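PDB 5WIO: conjugal transfer protein from Escherichia coli, which probably serves as a VirB8-like inner-membrane component of the type IV secretion system used in plasmid conjugation, represented here by its soluble NTF2-like domain. Local coordinates for residues R41-F46 against T88-N93; V51-V56 against S67-F72; D84-R89 against T110-R115. All coordinates share one frame; numbering follows the deposited sequence.

Contact 1. Residues R41-F46 against T88-N93; sequences RESYDF and TRVKIN. With XXE (4-(1H-pyrrol-1-yl)pyridine-2-carboxylic acid), chain E.
With chi1 at -51°, Ser43 sets its OG beside its own backbone N and opposite the carbonyl carbon; Val90 holds CG2 in the equivalent position, and the methyl lies beside the hydroxyl. The same CG2 lies 3.8 Å from Glu42 CB, so one branch of Val90 packs on two consecutive residues near the end of helix 27-42. The polar ends of both partners are engaged elsewhere: Ser43 OG bonds to the carbonyl of Ile39, and the Glu42 carboxylate reaches the hydroxyl of Tyr156. Tyr44 and Thr88 then join main chain to main chain as an antiparallel hydrogen-bonded pair, a single bridge with Tyr44 N giving to Thr88 O at 3.2 Å and Thr88 N to Tyr44 O at 3.2 Å. Beside this bridge sits the bound pyrrolyl-pyridine carboxylic acid. Its pyrrole, whose exact placement is doubtful, has CAB 3.4 Å from Ser43 CB, while Arg89 CB is 3.9 Å from pyrrole CAD. Asp45 follows the ligand from the other segment, its OD2 3.4 Å from pyridine carbon CAK. Residues 43-45 and strand 86-98, an edge strand of the sheet within this chain, line one side of the ligand. Polar bonding between the segments thus belongs to the backbone, and the side chains add van der Waals contact.

Contact 2. Residues V51-V56 against S67-F72; sequences VDYTAV and SYQSKF. With XXE (4-(1H-pyrrol-1-yl)pyridine-2-carboxylic acid), chain E.
Tyr53 turns the edge of its ring toward the face of Phe72 in a T-shaped pair, the centroids 5.2 Å apart and the planes at 63°. The atom that leads is CD1 of Tyr53, which stands over the centre of the Phe72 ring, while the two side chains slide past each other in opposite directions. A chi1 of 180° places Tyr53 CG opposite its backbone N, and the ring extends from helix 49-58 as far as the residues that follow helix 62-69. Its far end crosses Gln69 at about a right angle, with OH 3.4 Å from Gln69 CG, a contact with the aliphatic part of that chain. Tyr68 completes the cluster from a different direction. One face of its ring receives Val56 CG1 in a CH-pi contact, 3.9 Å from the centroid, and the opposite face is covered toward the rim by Phe72 CE1. Tyr53 CD1 also approaches Tyr68 CE2 obliquely, at 3.9 Å. Arg41 of helix 27-42 packs on both Val56 and Tyr68, so the cluster joins three helices above the sheet. One turn before Val56, Asp52 faces the ligand instead: OD1 lies 3.1 Å from carboxylate atom OAN, with OD1 also bonded to His40 and OD2 to Ser48. The chemistry is accordingly divided. Aromatic and methyl groups hold the helices together without a polar bond between the segments, whereas at Asp52 two carboxylates face each other, and the bonds to His40 and Ser48 probably help offset their repulsion.

Contact 3. Residues D84-R89 against T110-R115; sequences DSETTR and TVRRVR. With XXE (4-(1H-pyrrol-1-yl)pyridine-2-carboxylic acid), chain E.
Arg112 reaches diagonally across the strand pair to Glu86, whose own cross-strand partner is Val114. CB and CG run past Thr88 OG1 and the carbonyl of Thr87, with CG 3.5 Å from Thr87 O. With CG opposite the backbone N and the chain extended to NE, the guanidinium arrives at the Glu86 carboxylate: NE lies 3.3 Å from OE2 in a weak bond, and NH2, at the tip, gives the firmer arm of the salt bridge to OE1 at 2.9 Å. The two flat groups are inclined by 36°, and OE1 is met from above the carboxylate plane, so the pair is not a flat, in-plane fork. Val114 CG1 lies over one guanidinium face, toward the rim. Glu86, Thr88, Arg112 and Val114 thus share one face of the hairpin formed by strands 86-98 and 103-114. On the other face Arg89 and Val111 lie side by side and point the same way, the methyl CG1 of Val111 meeting the guanidinium at its edge. Their backbones form a hydrogen-bonded pair, Arg89 N to Val111 O and Val111 N to Arg89 O both measuring 2.8 Å. Thr87 OG1, on this same face, bonds to the carbonyl of Tyr44 and borders the ligand's pyrrole. Beyond the strand, Arg115 N bonds to Ser85 O at 3.0 Å, and its guanidinium stands at 89° to the Asp84 carboxylate, with NH2 3.2 Å from OD1 in a second salt bridge. Main-chain bonds therefore fix the pairing of this hairpin, while the ion pairs at its surface, bent in their N-H...O geometry, probably add modest electrostatic support.

Contacts 1 and 3 share Thr88 and Arg89: strand 86-98 borders the chain leaving helix 27-42 on one side and strand 103-114 on the other, with the centres 9 Å apart and the two contacts touching. Contact 2 is nested within the chain loop closed by contact 1, its centre 13 Å away, and it too touches contact 1. Contact 3 opens after contact 2 has closed, their centres 18 Å apart and their nearest atoms about 8 Å apart, so contact 1 joins the helical layer to the sheet. All three touch the ligand, which therefore lies between that layer and the edge of the antiparallel sheet, within the NTF2-like fold of VirB8 proteins.

Contact 1. Residues R41-F46 against T88-N93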
loop_
_atom_site.group_PDB
_atom_site.type_symbol
_atom_site.label_atom_id
_atom_site.label_comp_id
_atom_site.label_asym_id
_atom_site.label_seq_id
_atom_site.Cartn_x
_atom_site.Cartn_y
_atom_site.Cartn_z
ATOM N N ARG A 41 2.585 -5.366 -13.341
ATOM C CA ARG A 41 2.422 -5.464 -14.785
ATOM C C ARG A 41 3.569 -4.837 -15.577
ATOM O O ARG A 41 3.811 -5.215 -16.723
ATOM C CB ARG A 41 1.099 -4.823 -15.211
ATOM C CG ARG A 41 0.806 -4.970 -16.694
ATOM C CD ARG A 41 -0.534 -4.370 -17.067
ATOM N NE ARG A 41 -0.750 -4.403 -18.510
ATOM C CZ ARG A 41 -1.874 -4.024 -19.108
ATOM N NH1 ARG A 41 -2.899 -3.588 -18.387
ATOM N NH2 ARG A 41 -1.977 -4.086 -20.428
ATOM N N GLU A 42 4.278 -3.883 -14.980
ATOM C CA GLU A 42 5.354 -3.205 -15.699
ATOM C C GLU A 42 6.739 -3.694 -15.284
ATOM O O GLU A 42 7.733 -3.367 -15.932
ATOM C CB GLU A 42 5.256 -1.690 -15.504
ATOM C CG GLU A 42 3.993 -1.065 -16.080
ATOM C CD GLU A 42 3.862 -1.262 -17.581
ATOM O OE1 GLU A 42 4.832 -1.728 -18.218
ATOM O OE2 GLU A 42 2.781 -0.951 -18.126
ATOM N N SER A 43 6.810 -4.475 -14.211
ATOM C CA SER A 43 8.086 -5.028 -13.770
ATOM C C SER A 43 8.308 -6.408 -14.367
ATOM O O SER A 43 7.358 -7.158 -14.592
ATOM C CB SER A 43 8.156 -5.112 -12.244
ATOM O OG SER A 43 7.812 -3.878 -11.645
ATOM N N TYR A 44 9.567 -6.736 -14.628
ATOM C CA TYR A 44 9.917 -8.081 -15.057
ATOM C C TYR A 44 11.073 -8.643 -14.246
ATOM O O TYR A 44 12.221 -8.218 -14.396
ATOM C CB TYR A 44 10.270 -8.117 -16.543
ATOM C CG TYR A 44 10.709 -9.495 -16.990
ATOM C CD1 TYR A 44 9.780 -10.510 -17.179
ATOM C CD2 TYR A 44 12.050 -9.786 -17.201
ATOM C CE1 TYR A 44 10.170 -11.774 -17.575
ATOM C CE2 TYR A 44 12.453 -11.049 -17.598
ATOM C CZ TYR A 44 11.509 -12.039 -17.784
ATOM O OH TYR A 44 11.903 -13.295 -18.180
ATOM N N ASP A 45 10.755 -9.598 -13.383
ATOM C CA ASP A 45 11.766 -10.340 -12.648
ATOM C C ASP A 45 11.511 -11.827 -12.845
ATOM O O ASP A 45 10.420 -12.322 -12.556
ATOM C CB ASP A 45 11.751 -9.974 -11.165
ATOM C CG ASP A 45 12.827 -10.693 -10.372
ATOM O OD1 ASP A 45 13.801 -11.178 -10.986
ATOM O OD2 ASP A 45 12.701 -10.765 -9.132
ATOM N N PHE A 46 12.521 -12.529 -13.347
ATOM C CA PHE A 46 12.386 -13.933 -13.718
ATOM C C PHE A 46 11.933 -14.807 -12.549
ATOM O O PHE A 46 11.389 -15.892 -12.750
ATOM C CB PHE A 46 13.711 -14.453 -14.281
ATOM C CG PHE A 46 13.672 -15.896 -14.689
ATOM C CD1 PHE A 46 12.821 -16.321 -15.694
ATOM C CD2 PHE A 46 14.489 -16.827 -14.071
ATOM C CE1 PHE A 46 12.781 -17.646 -16.073
ATOM C CE2 PHE A 46 14.455 -18.156 -14.447
ATOM C CZ PHE A 46 13.600 -18.565 -15.449
ATOM N N THR A 88 13.599 -5.529 -15.391
ATOM C CA THR A 88 13.153 -4.177 -15.347
ATOM C C THR A 88 12.581 -3.902 -13.991
ATOM O O THR A 88 11.640 -4.519 -13.558
ATOM C CB THR A 88 12.095 -3.947 -16.393
ATOM O OG1 THR A 88 12.685 -4.135 -17.666
ATOM C CG2 THR A 88 11.586 -2.573 -16.313
ATOM N N ARG A 89 13.165 -2.929 -13.336
ATOM C CA ARG A 89 12.659 -2.406 -12.069
ATOM C C ARG A 89 11.639 -1.286 -12.272
ATOM O O ARG A 89 11.709 -0.547 -13.254
ATOM C CB ARG A 89 13.826 -1.906 -11.216
ATOM C CG ARG A 89 13.434 -0.971 -10.090
ATOM C CD ARG A 89 14.663 -0.485 -9.341
ATOM N NE ARG A 89 15.702 -0.009 -10.251
ATOM C CZ ARG A 89 16.874 0.480 -9.857
ATOM N NH1 ARG A 89 17.161 0.562 -8.564
ATOM N NH2 ARG A 89 17.760 0.889 -10.755
ATOM N N VAL A 90 10.697 -1.163 -11.340
ATOM C CA VAL A 90 9.666 -0.132 -11.425
ATOM C C VAL A 90 9.708 0.825 -10.235
ATOM O O VAL A 90 9.915 0.409 -9.095
ATOM C CB VAL A 90 8.260 -0.755 -11.526
ATOM C CG1 VAL A 90 7.198 0.249 -11.105
ATOM C CG2 VAL A 90 8.004 -1.250 -12.941
ATOM N N LYS A 91 9.507 2.111 -10.513
ATOM C CA LYS A 91 9.569 3.149 -9.488
ATOM C C LYS A 91 8.403 4.130 -9.590
ATOM O O LYS A 91 8.295 4.878 -10.561
ATOM C CB LYS A 91 10.892 3.911 -9.588
ATOM C CG LYS A 91 10.925 5.213 -8.807
ATOM C CD LYS A 91 10.878 4.969 -7.309
ATOM C CE LYS A 91 10.962 6.277 -6.535
ATOM N NZ LYS A 91 12.176 7.061 -6.902
ATOM N N ILE A 92 7.536 4.128 -8.581
ATOM C CA ILE A 92 6.397 5.040 -8.550
ATOM C C ILE A 92 6.833 6.453 -8.176
ATOM O O ILE A 92 7.673 6.638 -7.297
ATOM C CB ILE A 92 5.321 4.570 -7.555
ATOM C CG1 ILE A 92 4.935 3.116 -7.839
ATOM C CG2 ILE A 92 4.103 5.482 -7.615
ATOM C CD1 ILE A 92 4.392 2.890 -9.230
ATOM N N ASN A 93 6.316 7.441 -8.912
ATOM C CA ASN A 93 6.660 8.848 -8.680
ATOM C C ASN A 93 5.513 9.773 -8.237
ATOM O O ASN A 93 5.753 10.783 -7.576
ATOM C CB ASN A 93 7.347 9.433 -9.917
ATOM C CG ASN A 93 8.642 8.721 -10.256
ATOM O OD1 ASN A 93 9.492 8.509 -9.392
ATOM N ND2 ASN A 93 8.798 8.348 -11.521
HETATM O OAM XXE E . 6.087 -7.358 -6.884
HETATM C CAL XXE E . 6.763 -7.329 -7.946
HETATM O OAN XXE E . 6.206 -7.044 -9.038
HETATM C CAH XXE E . 8.245 -7.633 -7.908
HETATM C CAG XXE E . 9.102 -7.035 -8.820
HETATM N NAI XXE E . 8.737 -8.496 -6.974
HETATM C CAJ XXE E . 10.070 -8.775 -6.935
HETATM C CAK XXE E . 10.926 -8.180 -7.847
HETATM C CAF XXE E . 10.433 -7.316 -8.782
HETATM N NAA XXE E . 11.316 -6.710 -9.713
HETATM C CAB XXE E . 11.050 -6.481 -11.070
HETATM C CAC XXE E . 12.173 -5.874 -11.627
HETATM C CAD XXE E . 13.139 -5.727 -10.616
HETATM C CAE XXE E . 12.609 -6.243 -9.439
#

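Contact 2. Residues V51-V56 against S67-F72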
loop_
_atom_site.group_PDB
_atom_site.type_symbol
_atom_site.label_atom_id
_atom_site.label_comp_id
_atom_site.label_asym_id
_atom_site.label_seq_id
_atom_site.Cartn_x
_atom_site.Cartn_y
_atom_site.Cartn_z
ATOM N N VAL A 51 4.081 -14.990 -10.190
ATOM C CA VAL A 51 3.297 -14.281 -9.187
ATOM C C VAL A 51 2.749 -12.977 -9.759
ATOM O O VAL A 51 1.606 -12.603 -9.493
ATOM C CB VAL A 51 4.132 -13.976 -7.930
ATOM C CG1 VAL A 51 3.246 -13.402 -6.836
ATOM C CG2 VAL A 51 4.834 -15.235 -7.446
ATOM N N ASP A 52 3.571 -12.292 -10.548
ATOM C CA ASP A 52 3.160 -11.047 -11.188
ATOM C C ASP A 52 2.101 -11.310 -12.253
ATOM O O ASP A 52 1.154 -10.539 -12.405
ATOM C CB ASP A 52 4.362 -10.335 -11.812
ATOM C CG ASP A 52 5.427 -9.985 -10.792
ATOM O OD1 ASP A 52 5.088 -9.867 -9.594
ATOM O OD2 ASP A 52 6.601 -9.823 -11.187
ATOM N N TYR A 53 2.273 -12.403 -12.990
ATOM C CA TYR A 53 1.346 -12.778 -14.050
ATOM C C TYR A 53 -0.035 -13.095 -13.488
ATOM O O TYR A 53 -1.052 -12.648 -14.023
ATOM C CB TYR A 53 1.885 -13.981 -14.828
ATOM C CG TYR A 53 0.988 -14.436 -15.960
ATOM C CD1 TYR A 53 1.045 -13.826 -17.205
ATOM C CD2 TYR A 53 0.090 -15.481 -15.783
ATOM C CE1 TYR A 53 0.231 -14.238 -18.242
ATOM C CE2 TYR A 53 -0.728 -15.902 -16.814
ATOM C CZ TYR A 53 -0.653 -15.277 -18.041
ATOM O OH TYR A 53 -1.467 -15.690 -19.072
ATOM N N THR A 54 -0.063 -13.863 -12.404
ATOM C CA THR A 54 -1.316 -14.279 -11.784
ATOM C C THR A 54 -2.078 -13.096 -11.198
ATOM O O THR A 54 -3.307 -13.070 -11.212
ATOM C CB THR A 54 -1.070 -15.315 -10.670
ATOM O OG1 THR A 54 -0.296 -16.402 -11.189
ATOM C CG2 THR A 54 -2.391 -15.847 -10.134
ATOM N N ALA A 55 -1.339 -12.120 -10.682
ATOM C CA ALA A 55 -1.942 -10.965 -10.027
ATOM C C ALA A 55 -2.655 -10.054 -11.021
ATOM O O ALA A 55 -3.772 -9.602 -10.768
ATOM C CB ALA A 55 -0.888 -10.185 -9.258
ATOM N N VAL A 56 -2.005 -9.785 -12.149
ATOM C CA VAL A 56 -2.556 -8.890 -13.161
ATOM C C VAL A 56 -3.844 -9.442 -13.763
ATOM O O VAL A 56 -4.751 -8.685 -14.109
ATOM C CB VAL A 56 -1.543 -8.630 -14.293
ATOM C CG1 VAL A 56 -2.147 -7.709 -15.343
ATOM C CG2 VAL A 56 -0.258 -8.037 -13.727
ATOM N N SER A 67 -4.719 -8.225 -23.515
ATOM C CA SER A 67 -3.622 -7.559 -24.210
ATOM C C SER A 67 -2.299 -7.711 -23.464
ATOM O O SER A 67 -1.227 -7.513 -24.038
ATOM C CB SER A 67 -3.938 -6.076 -24.414
ATOM O OG SER A 67 -2.894 -5.422 -25.115
ATOM N N TYR A 68 -2.382 -8.061 -22.184
ATOM C CA TYR A 68 -1.192 -8.259 -21.362
ATOM C C TYR A 68 -0.699 -9.702 -21.421
ATOM O O TYR A 68 0.505 -9.955 -21.451
ATOM C CB TYR A 68 -1.470 -7.866 -19.912
ATOM C CG TYR A 68 -0.461 -8.417 -18.927
ATOM C CD1 TYR A 68 0.814 -7.876 -18.832
ATOM C CD2 TYR A 68 -0.786 -9.479 -18.093
ATOM C CE1 TYR A 68 1.741 -8.378 -17.937
ATOM C CE2 TYR A 68 0.133 -9.988 -17.193
ATOM C CZ TYR A 68 1.395 -9.433 -17.120
ATOM O OH TYR A 68 2.315 -9.934 -16.226
ATOM N N GLN A 69 -1.636 -10.643 -21.438
ATOM C CA GLN A 69 -1.299 -12.061 -21.475
ATOM C C GLN A 69 -0.789 -12.480 -22.851
ATOM O O GLN A 69 -0.223 -13.559 -23.010
ATOM C CB GLN A 69 -2.511 -12.907 -21.085
ATOM C CG GLN A 69 -2.967 -12.721 -19.649
ATOM C CD GLN A 69 -4.345 -13.304 -19.403
ATOM O OE1 GLN A 69 -5.074 -13.616 -20.346
ATOM N NE2 GLN A 69 -4.710 -13.455 -18.135
ATOM N N SER A 70 -0.990 -11.616 -23.841
ATOM C CA SER A 70 -0.605 -11.916 -25.214
ATOM C C SER A 70 0.903 -12.108 -25.360
ATOM O O SER A 70 1.356 -13.015 -26.057
ATOM C CB SER A 70 -1.083 -10.806 -26.152
ATOM O OG SER A 70 -0.711 -11.073 -27.496
ATOM N N LYS A 71 1.674 -11.257 -24.692
ATOM C CA LYS A 71 3.129 -11.278 -24.808
ATOM C C LYS A 71 3.760 -12.489 -24.119
ATOM O O LYS A 71 4.982 -12.644 -24.120
ATOM C CB LYS A 71 3.716 -9.989 -24.229
ATOM C CG LYS A 71 3.433 -9.799 -22.748
ATOM C CD LYS A 71 3.128 -8.349 -22.414
ATOM C CE LYS A 71 4.310 -7.447 -22.710
ATOM N NZ LYS A 71 4.020 -6.029 -22.354
ATOM N N PHE A 72 2.926 -13.345 -23.536
ATOM C CA PHE A 72 3.415 -14.503 -22.794
ATOM C C PHE A 72 3.072 -15.822 -23.482
ATOM O O PHE A 72 3.533 -16.885 -23.063
ATOM C CB PHE A 72 2.846 -14.499 -21.374
ATOM C CG PHE A 72 3.371 -13.384 -20.511
ATOM C CD1 PHE A 72 2.765 -12.139 -20.517
ATOM C CD2 PHE A 72 4.469 -13.584 -19.690
ATOM C CE1 PHE A 72 3.245 -11.113 -19.724
ATOM C CE2 PHE A 72 4.953 -12.564 -18.896
ATOM C CZ PHE A 72 4.341 -11.326 -18.911
HETATM O OAM XXE E . 6.087 -7.358 -6.884
HETATM C CAL XXE E . 6.763 -7.329 -7.946
HETATM O OAN XXE E . 6.206 -7.044 -9.038
HETATM C CAH XXE E . 8.245 -7.633 -7.908
HETATM C CAG XXE E . 9.102 -7.035 -8.820
HETATM N NAI XXE E . 8.737 -8.496 -6.974
HETATM C CAJ XXE E . 10.070 -8.775 -6.935
HETATM C CAK XXE E . 10.926 -8.180 -7.847
HETATM C CAF XXE E . 10.433 -7.316 -8.782
HETATM N NAA XXE E . 11.316 -6.710 -9.713
HETATM C CAB XXE E . 11.050 -6.481 -11.070
HETATM C CAC XXE E . 12.173 -5.874 -11.627
HETATM C CAD XXE E . 13.139 -5.727 -10.616
HETATM C CAE XXE E . 12.609 -6.243 -9.439
#

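Contact 3. Residues D84-R89 against T110-R115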
loop_
_atom_site.group_PDB
_atom_site.type_symbol
_atom_site.label_atom_id
_atom_site.label_comp_id
_atom_site.label_asym_id
_atom_site.label_seq_id
_atom_site.Cartn_x
_atom_site.Cartn_y
_atom_site.Cartn_z
ATOM N N ASP A 84 16.379 -15.028 -17.400
ATOM C CA ASP A 84 17.022 -14.167 -16.415
ATOM C C ASP A 84 18.178 -13.402 -17.052
ATOM O O ASP A 84 19.150 -13.050 -16.383
ATOM C CB ASP A 84 17.513 -14.988 -15.221
ATOM C CG ASP A 84 17.864 -14.125 -14.027
ATOM O OD1 ASP A 84 17.262 -13.039 -13.883
ATOM O OD2 ASP A 84 18.739 -14.529 -13.236
ATOM N N SER A 85 18.068 -13.149 -18.351
ATOM C CA SER A 85 19.098 -12.410 -19.070
ATOM C C SER A 85 18.961 -10.909 -18.837
ATOM O O SER A 85 19.890 -10.146 -19.101
ATOM C CB SER A 85 19.037 -12.721 -20.567
ATOM O OG SER A 85 17.775 -12.374 -21.110
ATOM N N GLU A 86 17.800 -10.492 -18.341
ATOM C CA GLU A 86 17.543 -9.079 -18.089
ATOM C C GLU A 86 16.436 -8.884 -17.056
ATOM O O GLU A 86 15.754 -9.835 -16.676
ATOM C CB GLU A 86 17.171 -8.362 -19.388
ATOM C CG GLU A 86 15.779 -8.688 -19.904
ATOM C CD GLU A 86 15.423 -7.903 -21.153
ATOM O OE1 GLU A 86 16.031 -8.158 -22.215
ATOM O OE2 GLU A 86 14.536 -7.027 -21.073
ATOM N N THR A 87 16.265 -7.644 -16.608
ATOM C CA THR A 87 15.209 -7.299 -15.661
ATOM C C THR A 87 14.804 -5.835 -15.815
ATOM O O THR A 87 15.559 -5.030 -16.360
ATOM C CB THR A 87 15.645 -7.553 -14.204
ATOM O OG1 THR A 87 14.539 -7.320 -13.322
ATOM C CG2 THR A 87 16.797 -6.637 -13.823
ATOM N N THR A 88 13.599 -5.529 -15.391
ATOM C CA THR A 88 13.153 -4.177 -15.347
ATOM C C THR A 88 12.581 -3.902 -13.991
ATOM O O THR A 88 11.640 -4.519 -13.558
ATOM C CB THR A 88 12.095 -3.947 -16.393
ATOM O OG1 THR A 88 12.685 -4.135 -17.666
ATOM C CG2 THR A 88 11.586 -2.573 -16.313
ATOM N N ARG A 89 13.165 -2.929 -13.336
ATOM C CA ARG A 89 12.659 -2.406 -12.069
ATOM C C ARG A 89 11.639 -1.286 -12.272
ATOM O O ARG A 89 11.709 -0.547 -13.254
ATOM C CB ARG A 89 13.826 -1.906 -11.216
ATOM C CG ARG A 89 13.434 -0.971 -10.090
ATOM C CD ARG A 89 14.663 -0.485 -9.341
ATOM N NE ARG A 89 15.702 -0.009 -10.251
ATOM C CZ ARG A 89 16.874 0.480 -9.857
ATOM N NH1 ARG A 89 17.161 0.562 -8.564
ATOM N NH2 ARG A 89 17.760 0.889 -10.755
ATOM N N THR A 110 10.914 3.335 -14.837
ATOM C CA THR A 110 11.360 1.956 -14.976
ATOM C C THR A 110 12.846 1.896 -15.301
ATOM O O THR A 110 13.329 2.606 -16.183
ATOM C CB THR A 110 10.573 1.213 -16.072
ATOM O OG1 THR A 110 10.640 1.956 -17.296
ATOM C CG2 THR A 110 9.115 1.048 -15.663
ATOM N N VAL A 111 13.567 1.048 -14.578
ATOM C CA VAL A 111 14.994 0.874 -14.809
ATOM C C VAL A 111 15.286 -0.542 -15.294
ATOM O O VAL A 111 15.246 -1.496 -14.516
ATOM C CB VAL A 111 15.816 1.157 -13.539
ATOM C CG1 VAL A 111 17.292 0.905 -13.798
ATOM C CG2 VAL A 111 15.590 2.588 -13.068
ATOM N N ARG A 112 15.566 -0.673 -16.586
ATOM C CA ARG A 112 15.902 -1.968 -17.164
ATOM C C ARG A 112 17.339 -2.346 -16.819
ATOM O O ARG A 112 18.093 -1.536 -16.280
ATOM C CB ARG A 112 15.708 -1.948 -18.683
ATOM C CG ARG A 112 15.886 -3.303 -19.352
ATOM C CD ARG A 112 16.216 -3.156 -20.826
ATOM N NE ARG A 112 16.598 -4.434 -21.419
ATOM C CZ ARG A 112 17.048 -4.578 -22.661
ATOM N NH1 ARG A 112 17.176 -3.520 -23.449
ATOM N NH2 ARG A 112 17.372 -5.782 -23.112
ATOM N N ARG A 113 17.669 -3.603 -17.067
ATOM C CA ARG A 113 19.032 -4.069 -16.957
ATOM C C ARG A 113 19.214 -5.275 -17.853
ATOM O O ARG A 113 18.267 -6.011 -18.131
ATOM C CB ARG A 113 19.360 -4.432 -15.507
ATOM C CG ARG A 113 20.717 -5.093 -15.326
ATOM C CD ARG A 113 21.841 -4.183 -15.796
ATOM N NE ARG A 113 23.140 -4.611 -15.287
ATOM C CZ ARG A 113 24.294 -4.400 -15.912
ATOM N NH1 ARG A 113 24.314 -3.762 -17.074
ATOM N NH2 ARG A 113 25.430 -4.825 -15.374
ATOM N N VAL A 114 20.447 -5.485 -18.287
ATOM C CA VAL A 114 20.843 -6.744 -18.904
ATOM C C VAL A 114 22.115 -7.248 -18.229
ATOM O O VAL A 114 23.033 -6.476 -17.946
ATOM C CB VAL A 114 21.054 -6.602 -20.428
ATOM C CG1 VAL A 114 19.915 -5.796 -21.043
ATOM C CG2 VAL A 114 22.394 -5.961 -20.744
ATOM N N ARG A 115 22.158 -8.546 -17.958
ATOM C CA ARG A 115 23.226 -9.125 -17.152
ATOM C C ARG A 115 24.559 -9.192 -17.894
ATOM O O ARG A 115 25.573 -9.597 -17.323
ATOM C CB ARG A 115 22.822 -10.520 -16.678
ATOM C CG ARG A 115 21.519 -10.545 -15.898
ATOM C CD ARG A 115 21.622 -9.717 -14.628
ATOM N NE ARG A 115 20.340 -9.613 -13.937
ATOM C CZ ARG A 115 19.764 -10.612 -13.277
ATOM N NH1 ARG A 115 20.354 -11.799 -13.228
ATOM N NH2 ARG A 115 18.596 -10.427 -12.675
HETATM O OAM XXE E . 6.087 -7.358 -6.884
HETATM C CAL XXE E . 6.763 -7.329 -7.946
HETATM O OAN XXE E . 6.206 -7.044 -9.038
HETATM C CAH XXE E . 8.245 -7.633 -7.908
HETATM C CAG XXE E . 9.102 -7.035 -8.820
HETATM N NAI XXE E . 8.737 -8.496 -6.974
HETATM C CAJ XXE E . 10.070 -8.775 -6.935
HETATM C CAK XXE E . 10.926 -8.180 -7.847
HETATM C CAF XXE E . 10.433 -7.316 -8.782
HETATM N NAA XXE E . 11.316 -6.710 -9.713
HETATM C CAB XXE E . 11.050 -6.481 -11.070
HETATM C CAC XXE E . 12.173 -5.874 -11.627
HETATM C CAD XXE E . 13.139 -5.727 -10.616
HETATM C CAE XXE E . 12.609 -6.243 -9.439
#